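Local coordinates for agmatine ureohydrolase (Thermoplasma volcanium GSS1, PDB 3PZL), which probably hydrolyses agmatine to putrescine and urea, using a pair of manganese ions, as a member of the arginase family, at residues F203-K207 against N208-K212; D231-D234 against P235-P239; S152-N156 against K157-A161. All blocks are in the same frame, centred on the assembly; numbering follows the deposited sequence.

Interaction 1. Residues F203-K207 against N208-K212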
ATOM      1  N   PHE B 203      23.527  21.010  -4.693  1.00 56.79           N
ATOM      2  CA  PHE B 203      24.963  20.680  -4.706  1.00 57.39           C
ATOM      3  C   PHE B 203      25.829  21.760  -4.078  1.00 57.93           C
ATOM      4  O   PHE B 203      26.752  21.440  -3.317  1.00 57.86           O
ATOM      5  CB  PHE B 203      25.431  20.397  -6.123  1.00 57.85           C
ATOM      6  CG  PHE B 203      24.544  19.437  -6.868  1.00 58.44           C
ATOM      7  CD1 PHE B 203      24.494  18.087  -6.511  1.00 56.67           C
ATOM      8  CD2 PHE B 203      23.742  19.875  -7.926  1.00 59.53           C
ATOM      9  CE1 PHE B 203      23.683  17.202  -7.193  1.00 52.77           C
ATOM     10  CE2 PHE B 203      22.924  18.964  -8.612  1.00 56.03           C
ATOM     11  CZ  PHE B 203      22.910  17.638  -8.234  1.00 53.41           C
ATOM     12  N   ASP B 204      25.518  23.028  -4.385  1.00 58.52           N
ATOM     13  CA  ASP B 204      26.084  24.180  -3.652  1.00 59.54           C
ATOM     14  C   ASP B 204      25.985  23.978  -2.138  1.00 59.38           C
ATOM     15  O   ASP B 204      27.001  24.045  -1.425  1.00 60.50           O
ATOM     16  CB  ASP B 204      25.387  25.492  -4.032  1.00 59.37           C
ATOM     17  CG  ASP B 204      25.762  25.971  -5.422  1.00 61.45           C
ATOM     18  OD1 ASP B 204      26.850  25.567  -5.938  1.00 61.28           O
ATOM     19  OD2 ASP B 204      24.957  26.747  -6.006  1.00 60.84           O
ATOM     20  N   VAL B 205      24.768  23.731  -1.658  1.00 58.06           N
ATOM     21  CA  VAL B 205      24.533  23.549  -0.242  1.00 57.45           C
ATOM     22  C   VAL B 205      25.369  22.401   0.318  1.00 58.10           C
ATOM     23  O   VAL B 205      26.036  22.551   1.334  1.00 57.87           O
ATOM     24  CB  VAL B 205      23.042  23.284   0.054  1.00 56.50           C
ATOM     25  CG1 VAL B 205      22.821  23.111   1.526  1.00 53.23           C
ATOM     26  CG2 VAL B 205      22.204  24.403  -0.465  1.00 55.87           C
ATOM     27  N   LYS B 206      25.325  21.259  -0.349  1.00 58.65           N
ATOM     28  CA  LYS B 206      25.971  20.057   0.150  1.00 59.70           C
ATOM     29  C   LYS B 206      27.488  20.303   0.205  1.00 60.32           C
ATOM     30  O   LYS B 206      28.176  19.745   1.055  1.00 60.44           O
ATOM     31  CB  LYS B 206      25.547  18.840  -0.723  1.00 59.76           C
ATOM     32  CG  LYS B 206      26.180  17.461  -0.414  1.00 62.10           C
ATOM     33  CD  LYS B 206      25.954  16.991   1.021  1.00 66.16           C
ATOM     34  CE  LYS B 206      27.029  15.955   1.452  1.00 69.70           C
ATOM     35  NZ  LYS B 206      27.608  16.284   2.867  1.00 68.16           N
ATOM     36  N   LYS B 207      27.985  21.177  -0.679  1.00 60.96           N
ATOM     37  CA  LYS B 207      29.388  21.604  -0.662  1.00 61.94           C
ATOM     38  C   LYS B 207      29.794  22.726   0.351  1.00 61.78           C
ATOM     39  O   LYS B 207      30.824  22.610   1.027  1.00 62.07           O
ATOM     40  CB  LYS B 207      29.783  22.033  -2.061  1.00 63.04           C
ATOM     41  CG  LYS B 207      31.191  22.593  -2.178  1.00 66.42           C
ATOM     42  CD  LYS B 207      31.494  22.960  -3.630  1.00 70.81           C
ATOM     43  CE  LYS B 207      32.956  23.228  -3.814  1.00 72.91           C
ATOM     44  NZ  LYS B 207      33.153  23.400  -5.265  1.00 77.87           N
ATOM     45  N   ASN B 208      28.997  23.797   0.447  1.00 61.06           N
ATOM     46  CA  ASN B 208      29.370  24.961   1.240  1.00 60.59           C
ATOM     47  C   ASN B 208      28.603  25.101   2.535  1.00 60.21           C
ATOM     48  O   ASN B 208      28.768  26.073   3.266  1.00 60.93           O
ATOM     49  CB  ASN B 208      29.198  26.225   0.413  1.00 60.96           C
ATOM     50  CG  ASN B 208      30.096  26.246  -0.820  1.00 62.35           C
ATOM     51  OD1 ASN B 208      31.215  25.739  -0.808  1.00 62.22           O
ATOM     52  ND2 ASN B 208      29.599  26.832  -1.888  1.00 62.34           N
ATOM     53  N   GLY B 209      27.755  24.135   2.842  1.00 59.50           N
ATOM     54  CA  GLY B 209      26.846  24.293   3.973  1.00 58.09           C
ATOM     55  C   GLY B 209      25.715  25.260   3.632  1.00 57.64           C
ATOM     56  O   GLY B 209      25.850  26.128   2.744  1.00 57.52           O
ATOM     57  N   ILE B 210      24.597  25.109   4.339  1.00 56.53           N
ATOM     58  CA  ILE B 210      23.421  25.941   4.124  1.00 55.91           C
ATOM     59  C   ILE B 210      23.624  27.332   4.706  1.00 56.65           C
ATOM     60  O   ILE B 210      23.186  28.327   4.108  1.00 56.90           O
ATOM     61  CB  ILE B 210      22.119  25.255   4.671  1.00 55.09           C
ATOM     62  CG1 ILE B 210      20.855  26.109   4.435  1.00 54.43           C
ATOM     63  CG2 ILE B 210      22.261  24.904   6.148  1.00 54.57           C
ATOM     64  CD1 ILE B 210      20.433  26.284   2.968  1.00 53.05           C
ATOM     65  N   ASP B 211      24.295  27.402   5.859  1.00 57.04           N
ATOM     66  CA  ASP B 211      24.551  28.683   6.541  1.00 57.96           C
ATOM     67  C   ASP B 211      25.076  29.806   5.641  1.00 58.59           C
ATOM     68  O   ASP B 211      24.550  30.920   5.683  1.00 59.11           O
ATOM     69  CB  ASP B 211      25.476  28.499   7.735  1.00 57.72           C
ATOM     70  CG  ASP B 211      24.720  28.116   9.001  1.00 59.34           C
ATOM     71  OD1 ASP B 211      23.483  28.270   9.054  1.00 58.17           O
ATOM     72  OD2 ASP B 211      25.365  27.672   9.967  1.00 62.02           O
ATOM     73  N   LYS B 212      26.082  29.513   4.817  1.00 58.47           N
ATOM     74  CA  LYS B 212      26.590  30.494   3.856  1.00 59.16           C
ATOM     75  C   LYS B 212      25.439  31.226   3.184  1.00 58.95           C
ATOM     76  O   LYS B 212      25.303  32.420   3.344  1.00 59.60           O
ATOM     77  CB  LYS B 212      27.476  29.807   2.809  1.00 59.98           C
ATOM     78  CG  LYS B 212      27.845  30.640   1.586  1.00 61.27           C
ATOM     79  CD  LYS B 212      28.873  29.902   0.751  1.00 65.23           C
ATOM     80  CE  LYS B 212      29.688  30.848  -0.155  1.00 68.83           C
ATOM     81  NZ  LYS B 212      28.930  31.181  -1.395  1.00 70.22           N
TER
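Val205 and Ile210 run alongside each other in the same direction, one branch of the valine resting against the root of the isoleucine: CG1 of Val205 is 3.9 Å from CB of Ile210. That branch is the one anti to the backbone N of Val205 (chi1 -180°), which carries it beside the carbonyl carbon and forward along the chain. Both are branched apolar residues suited to a buried face, where they share two neighbours, Ile179 of strand 176-180 and Asp253 of helix 251-261. Between them the backbone changes course. Asn208 N makes a well-formed helical hydrogen bond to Asp204 O (2.7 Å), but the next, from Gly209 N to Val205 O, is weak, with an N-H...O angle of only 124°, and the N atoms of Ile210 and Asp211 have no bond to the preceding turn. This is a kink inside helix 202-220, one of the helices flanking the parallel sheet of the arginase fold, and the axes of the two short pieces stand 90° apart. Glycine fits position 209 because the phi there is positive. On another side of the helix, Lys207 and Asn208 are also neighbours, with OD1 of Asn208 3.4 Å from CG of Lys207. The lysine chain continues extended and its amino end turns off, as suits an exposed residue, while the Asn208 amide is held through ND2 by a hydrogen bond to Tyr213 OH.

Interaction 2. Residues D231-D234 against P235-P239. With MN (manganese (II) ion), chain G.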
ATOM      1  N   ASP B 231       9.408  19.427  -2.335  1.00 47.92           N
ATOM      2  CA  ASP B 231      10.312  18.578  -3.139  1.00 47.88           C
ATOM      3  C   ASP B 231      11.781  19.091  -3.214  1.00 47.59           C
ATOM      4  O   ASP B 231      12.668  18.397  -3.718  1.00 48.15           O
ATOM      5  CB  ASP B 231       9.736  18.380  -4.537  1.00 47.98           C
ATOM      6  CG  ASP B 231       9.745  19.640  -5.343  1.00 52.53           C
ATOM      7  OD1 ASP B 231      10.011  20.736  -4.791  1.00 58.43           O
ATOM      8  OD2 ASP B 231       9.506  19.562  -6.550  1.00 57.17           O
ATOM      9  N   GLY B 232      12.035  20.294  -2.713  1.00 47.02           N
ATOM     10  CA  GLY B 232      13.408  20.753  -2.498  1.00 47.39           C
ATOM     11  C   GLY B 232      14.208  19.877  -1.538  1.00 46.90           C
ATOM     12  O   GLY B 232      15.430  19.867  -1.558  1.00 47.04           O
ATOM     13  N   ILE B 233      13.496  19.124  -0.711  1.00 46.46           N
ATOM     14  CA  ILE B 233      14.084  18.240   0.257  1.00 45.92           C
ATOM     15  C   ILE B 233      14.357  16.912  -0.411  1.00 46.13           C
ATOM     16  O   ILE B 233      13.658  16.564  -1.337  1.00 47.15           O
ATOM     17  CB  ILE B 233      13.125  18.083   1.440  1.00 46.06           C
ATOM     18  CG1 ILE B 233      12.820  19.488   2.002  1.00 44.56           C
ATOM     19  CG2 ILE B 233      13.697  17.122   2.542  1.00 45.42           C
ATOM     20  CD1 ILE B 233      12.019  19.516   3.278  1.00 43.43           C
ATOM     21  N   ASP B 234      15.391  16.183   0.026  1.00 45.85           N
ATOM     22  CA  ASP B 234      15.722  14.888  -0.593  1.00 45.07           C
ATOM     23  C   ASP B 234      14.634  13.863  -0.295  1.00 43.65           C
ATOM     24  O   ASP B 234      14.229  13.714   0.845  1.00 43.25           O
ATOM     25  CB  ASP B 234      17.109  14.373  -0.130  1.00 45.40           C
ATOM     26  CG  ASP B 234      17.558  13.124  -0.894  1.00 47.07           C
ATOM     27  OD1 ASP B 234      18.196  13.246  -1.980  1.00 47.89           O
ATOM     28  OD2 ASP B 234      17.243  12.009  -0.412  1.00 48.81           O
ATOM     29  N   PRO B 235      14.181  13.141  -1.320  1.00 42.78           N
ATOM     30  CA  PRO B 235      13.131  12.126  -1.210  1.00 41.94           C
ATOM     31  C   PRO B 235      13.240  11.151  -0.029  1.00 41.50           C
ATOM     32  O   PRO B 235      12.210  10.534   0.359  1.00 40.60           O
ATOM     33  CB  PRO B 235      13.244  11.382  -2.522  1.00 41.09           C
ATOM     34  CG  PRO B 235      13.708  12.436  -3.471  1.00 41.89           C
ATOM     35  CD  PRO B 235      14.649  13.293  -2.709  1.00 42.86           C
ATOM     36  N   ALA B 236      14.431  11.026   0.559  1.00 40.93           N
ATOM     37  CA  ALA B 236      14.571  10.198   1.765  1.00 41.44           C
ATOM     38  C   ALA B 236      13.805  10.769   2.954  1.00 41.54           C
ATOM     39  O   ALA B 236      13.397  10.021   3.850  1.00 41.90           O
ATOM     40  CB  ALA B 236      16.033   9.989   2.154  1.00 41.16           C
ATOM     41  N   TYR B 237      13.643  12.089   2.985  1.00 42.12           N
ATOM     42  CA  TYR B 237      13.026  12.767   4.128  1.00 42.38           C
ATOM     43  C   TYR B 237      11.617  13.187   3.813  1.00 42.54           C
ATOM     44  O   TYR B 237      10.797  13.251   4.699  1.00 44.28           O
ATOM     45  CB  TYR B 237      13.817  13.984   4.557  1.00 42.19           C
ATOM     46  CG  TYR B 237      15.258  13.726   4.890  1.00 43.54           C
ATOM     47  CD1 TYR B 237      15.627  13.167   6.106  1.00 43.77           C
ATOM     48  CD2 TYR B 237      16.264  14.063   3.993  1.00 45.89           C
ATOM     49  CE1 TYR B 237      16.956  12.954   6.418  1.00 44.93           C
ATOM     50  CE2 TYR B 237      17.606  13.863   4.299  1.00 46.62           C
ATOM     51  CZ  TYR B 237      17.946  13.311   5.507  1.00 47.79           C
ATOM     52  OH  TYR B 237      19.285  13.135   5.812  1.00 51.11           O
ATOM     53  N   ALA B 238      11.337  13.447   2.548  1.00 42.84           N
ATOM     54  CA  ALA B 238       9.983  13.788   2.084  1.00 43.26           C
ATOM     55  C   ALA B 238       9.602  12.886   0.892  1.00 43.59           C
ATOM     56  O   ALA B 238       9.586  13.338  -0.245  1.00 45.25           O
ATOM     57  CB  ALA B 238       9.944  15.255   1.665  1.00 42.51           C
ATOM     58  N   PRO B 239       9.349  11.595   1.133  1.00 43.48           N
ATOM     59  CA  PRO B 239       9.048  10.616   0.072  1.00 43.81           C
ATOM     60  C   PRO B 239       7.815  10.933  -0.780  1.00 44.34           C
ATOM     61  O   PRO B 239       7.683  10.415  -1.888  1.00 45.25           O
ATOM     62  CB  PRO B 239       8.735   9.337   0.862  1.00 42.68           C
ATOM     63  CG  PRO B 239       9.377   9.513   2.177  1.00 41.77           C
ATOM     64  CD  PRO B 239       9.385  10.968   2.470  1.00 43.01           C
TER
HETATM   65 MN    MN G 315       9.316  22.054  -7.057  1.00 63.35          MN
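Asp234 folds back over the turn that follows it, and its side chain crosses that of Pro235 at about a right angle. CB of Asp234 approaches the Tyr237 ring at CD2, 4.2 Å away. CG of Asp234, anti to the backbone N (chi1 -173°), lies 3.4 Å from CD of Pro235 and sets the carboxylate beside the N-CD bond of the proline. The two oxygens then part: OD1 accepts a hydrogen bond from Gly248 N, whereas OD2 of Asp234 takes the N-H of Ala236 (N at 3.1 Å) from above the carboxylate plane. A side-chain oxygen bonded to the N-H two residues on defines an Asx turn. It is nested in a type I beta turn, in which Tyr237 N binds Asp234 O at 2.8 Å; a weak bond from Ala238 N reaches the same oxygen. Proline suits the second place, where no N-H is needed. With an alanine in place of Asp234, the N-H groups of Ala236 and Gly248 would probably lose their acceptor. Upstream, Asp231 binds manganese with Asp144, His146 and Asp229. Ile233, its CG2 3.7 Å from Tyr237 CB, reaches Val254 of helix 251-261 and Leu285 of helix 281-303, seating the loop after strand 223-229 between these helices.

Interaction 3. Residues S152-N156 against K157-A161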
ATOM      1  N   SER B 152       5.488  29.787 -19.652  1.00 75.81           N
ATOM      2  CA  SER B 152       4.172  29.138 -19.578  1.00 75.98           C
ATOM      3  C   SER B 152       4.256  27.607 -19.686  1.00 75.76           C
ATOM      4  O   SER B 152       5.216  27.059 -20.242  1.00 75.85           O
ATOM      5  CB  SER B 152       3.225  29.689 -20.650  1.00 76.56           C
ATOM      6  OG  SER B 152       1.914  29.210 -20.449  1.00 75.20           O
ATOM      7  N   TYR B 153       3.249  26.916 -19.155  1.00 75.64           N
ATOM      8  CA  TYR B 153       3.192  25.461 -19.271  1.00 75.22           C
ATOM      9  C   TYR B 153       1.763  24.982 -19.457  1.00 75.93           C
ATOM     10  O   TYR B 153       0.853  25.403 -18.730  1.00 75.45           O
ATOM     11  CB  TYR B 153       3.812  24.838 -18.044  1.00 74.05           C
ATOM     12  CG  TYR B 153       4.280  23.428 -18.203  1.00 72.36           C
ATOM     13  CD1 TYR B 153       5.060  23.037 -19.300  1.00 71.71           C
ATOM     14  CD2 TYR B 153       3.988  22.474 -17.213  1.00 70.78           C
ATOM     15  CE1 TYR B 153       5.509  21.708 -19.423  1.00 70.14           C
ATOM     16  CE2 TYR B 153       4.435  21.164 -17.316  1.00 69.02           C
ATOM     17  CZ  TYR B 153       5.188  20.789 -18.416  1.00 69.78           C
ATOM     18  OH  TYR B 153       5.611  19.493 -18.487  1.00 70.54           O
HETATM   19  N   MSE B 154       1.575  24.111 -20.452  1.00 77.40           N
HETATM   20  CA  MSE B 154       0.256  23.567 -20.829  1.00 78.83           C
HETATM   21  C   MSE B 154      -0.745  24.690 -21.031  1.00 78.72           C
HETATM   22  O   MSE B 154      -1.825  24.666 -20.439  1.00 78.42           O
HETATM   23  CB  MSE B 154      -0.280  22.628 -19.748  1.00 79.38           C
HETATM   24  CG  MSE B 154       0.782  21.788 -19.037  1.00 84.88           C
HETATM   25 SE   MSE B 154       1.335  20.279 -20.159  1.00103.38          SE
HETATM   26  CE  MSE B 154       0.481  18.752 -19.220  1.00 94.95           C
ATOM     27  N   GLY B 155      -0.368  25.689 -21.830  1.00 79.26           N
ATOM     28  CA  GLY B 155      -1.213  26.859 -22.100  1.00 79.51           C
ATOM     29  C   GLY B 155      -1.669  27.550 -20.828  1.00 79.22           C
ATOM     30  O   GLY B 155      -2.839  27.952 -20.708  1.00 79.67           O
ATOM     31  N   ASN B 156      -0.748  27.655 -19.863  1.00 78.37           N
ATOM     32  CA  ASN B 156      -1.023  28.337 -18.604  1.00 77.81           C
ATOM     33  C   ASN B 156       0.186  29.095 -18.043  1.00 77.39           C
ATOM     34  O   ASN B 156       1.268  28.524 -17.905  1.00 76.72           O
ATOM     35  CB  ASN B 156      -1.622  27.379 -17.568  1.00 77.05           C
ATOM     36  CG  ASN B 156      -2.894  27.954 -16.907  1.00 78.56           C
ATOM     37  OD1 ASN B 156      -2.980  29.159 -16.608  1.00 80.04           O
ATOM     38  ND2 ASN B 156      -3.886  27.096 -16.685  1.00 77.96           N
ATOM     39  N   LYS B 157      -0.007  30.394 -17.765  1.00 77.43           N
ATOM     40  CA  LYS B 157       1.026  31.256 -17.155  1.00 76.93           C
ATOM     41  C   LYS B 157       1.090  31.079 -15.644  1.00 74.90           C
ATOM     42  O   LYS B 157       2.139  31.258 -15.030  1.00 74.30           O
ATOM     43  CB  LYS B 157       0.783  32.722 -17.497  1.00 78.14           C
ATOM     44  CG  LYS B 157       0.952  32.997 -18.985  1.00 81.95           C
ATOM     45  CD  LYS B 157       1.132  34.497 -19.295  1.00 86.53           C
ATOM     46  CE  LYS B 157       0.866  34.754 -20.787  1.00 89.50           C
ATOM     47  NZ  LYS B 157       0.884  36.212 -21.078  1.00 94.92           N
ATOM     48  N   TYR B 158      -0.042  30.710 -15.061  1.00 73.30           N
ATOM     49  CA  TYR B 158      -0.111  30.400 -13.648  1.00 71.98           C
ATOM     50  C   TYR B 158       0.004  28.893 -13.332  1.00 70.13           C
ATOM     51  O   TYR B 158      -0.250  28.482 -12.209  1.00 69.31           O
ATOM     52  CB  TYR B 158      -1.360  31.024 -13.020  1.00 72.29           C
ATOM     53  CG  TYR B 158      -1.436  32.521 -13.208  1.00 74.29           C
ATOM     54  CD1 TYR B 158      -0.465  33.368 -12.660  1.00 75.09           C
ATOM     55  CD2 TYR B 158      -2.484  33.102 -13.938  1.00 75.61           C
ATOM     56  CE1 TYR B 158      -0.538  34.754 -12.844  1.00 75.58           C
ATOM     57  CE2 TYR B 158      -2.559  34.485 -14.129  1.00 75.81           C
ATOM     58  CZ  TYR B 158      -1.583  35.301 -13.578  1.00 76.29           C
ATOM     59  OH  TYR B 158      -1.655  36.666 -13.752  1.00 76.35           O
ATOM     60  N   ASN B 159       0.412  28.095 -14.319  1.00 69.11           N
ATOM     61  CA  ASN B 159       0.852  26.717 -14.078  1.00 67.71           C
ATOM     62  C   ASN B 159       1.967  26.641 -13.033  1.00 66.89           C
ATOM     63  O   ASN B 159       2.881  27.473 -13.059  1.00 67.08           O
ATOM     64  CB  ASN B 159       1.352  26.094 -15.377  1.00 67.69           C
ATOM     65  CG  ASN B 159       1.874  24.688 -15.185  1.00 66.61           C
ATOM     66  OD1 ASN B 159       1.160  23.720 -15.461  1.00 68.32           O
ATOM     67  ND2 ASN B 159       3.115  24.562 -14.716  1.00 64.76           N
ATOM     68  N   HIS B 160       1.912  25.620 -12.162  1.00 65.64           N
ATOM     69  CA  HIS B 160       2.805  25.511 -10.988  1.00 65.02           C
ATOM     70  C   HIS B 160       4.300  25.306 -11.297  1.00 64.78           C
ATOM     71  O   HIS B 160       5.127  25.184 -10.383  1.00 64.94           O
ATOM     72  CB  HIS B 160       2.295  24.446  -9.999  1.00 64.31           C
ATOM     73  CG  HIS B 160       2.662  23.038 -10.373  1.00 64.58           C
ATOM     74  ND1 HIS B 160       2.476  22.522 -11.644  1.00 66.22           N
ATOM     75  CD2 HIS B 160       3.189  22.031  -9.637  1.00 62.89           C
ATOM     76  CE1 HIS B 160       2.882  21.265 -11.673  1.00 63.76           C
ATOM     77  NE2 HIS B 160       3.317  20.943 -10.467  1.00 61.12           N
ATOM     78  N   ALA B 161       4.637  25.269 -12.581  1.00 64.97           N
ATOM     79  CA  ALA B 161       6.021  25.220 -13.010  1.00 64.97           C
ATOM     80  C   ALA B 161       6.509  26.602 -13.477  1.00 65.72           C
ATOM     81  O   ALA B 161       7.585  26.725 -14.073  1.00 66.39           O
ATOM     82  CB  ALA B 161       6.163  24.199 -14.123  1.00 64.89           C
TER
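The carbonyl oxygen of Asn156 is gripped by two donors and lies 3.5 Å from CB of Asn159, which also packs against the carbonyl oxygen of Tyr153. Ser152 OG donates to Asn156 O at 2.7 Å, coming from almost straight above the carbonyl plane, and Tyr153 N binds the same Asn156 O at 2.8 Å from the same face. A weak return bond, Asn156 N to Tyr153 O, makes the pair reciprocal and closes a tight, hairpin-like turn over Met154 and Gly155. Both of these adopt left-handed backbone angles, a conformation that glycine accepts readily. Serine suits its place because OG, anti to its own backbone N (chi1 -171°), swings across to the far arm.

Asn159 fills the inner side of the turn. With its chi1 at 178°, the amide is directed at Tyr153, where CG of Asn159 stands 3.5 Å from CB of Tyr153 and lies in plane at the edge of the ring; amide and ring planes are 81° apart. Met154, modelled as selenomethionine, lies over one face of the Tyr153 ring near its rim, with CG 3.7 Å above the plane, and also packs on Glu94 of a neighbouring subunit. Ala161, small enough to approach the ring, brings CB to 4.2 Å from CD2 of Tyr153. On the outer side Tyr158 leans on Val96 and Ile100 of helix 96-112, while the extended Lys157 remains exposed.

All this belongs to the long loop after strand 138-143, whose first part supplies the manganese ligands Asp144, His146 and Asp148. The side chain of Ala161 comes within about 5 Å of that of Asp148, placing the turn beside the metal site at the C-terminal end of the parallel sheet, as expected of the arginase fold.

Overall arrangement
Along the chain, interaction 3 comes first, then 1, then 2, and all three belong to the arginase-family fold built on an eight-stranded parallel sheet. Interactions 3 and 2 sit in loops that follow strands 138-143 and 223-229, respectively, neighbours in the sheet with manganese ligands at or just beyond their ends; the nearest atoms of the two are about 7 Å apart, their centres about 24 Å. Interaction 1 lies within helix 202-220, which leads into strand 223-229; its centre is about 17 Å from that of interaction 2 and about 31 Å from that of interaction 3. Two loops border the metal centre, while the kinked helix packs farther off, beside the sheet.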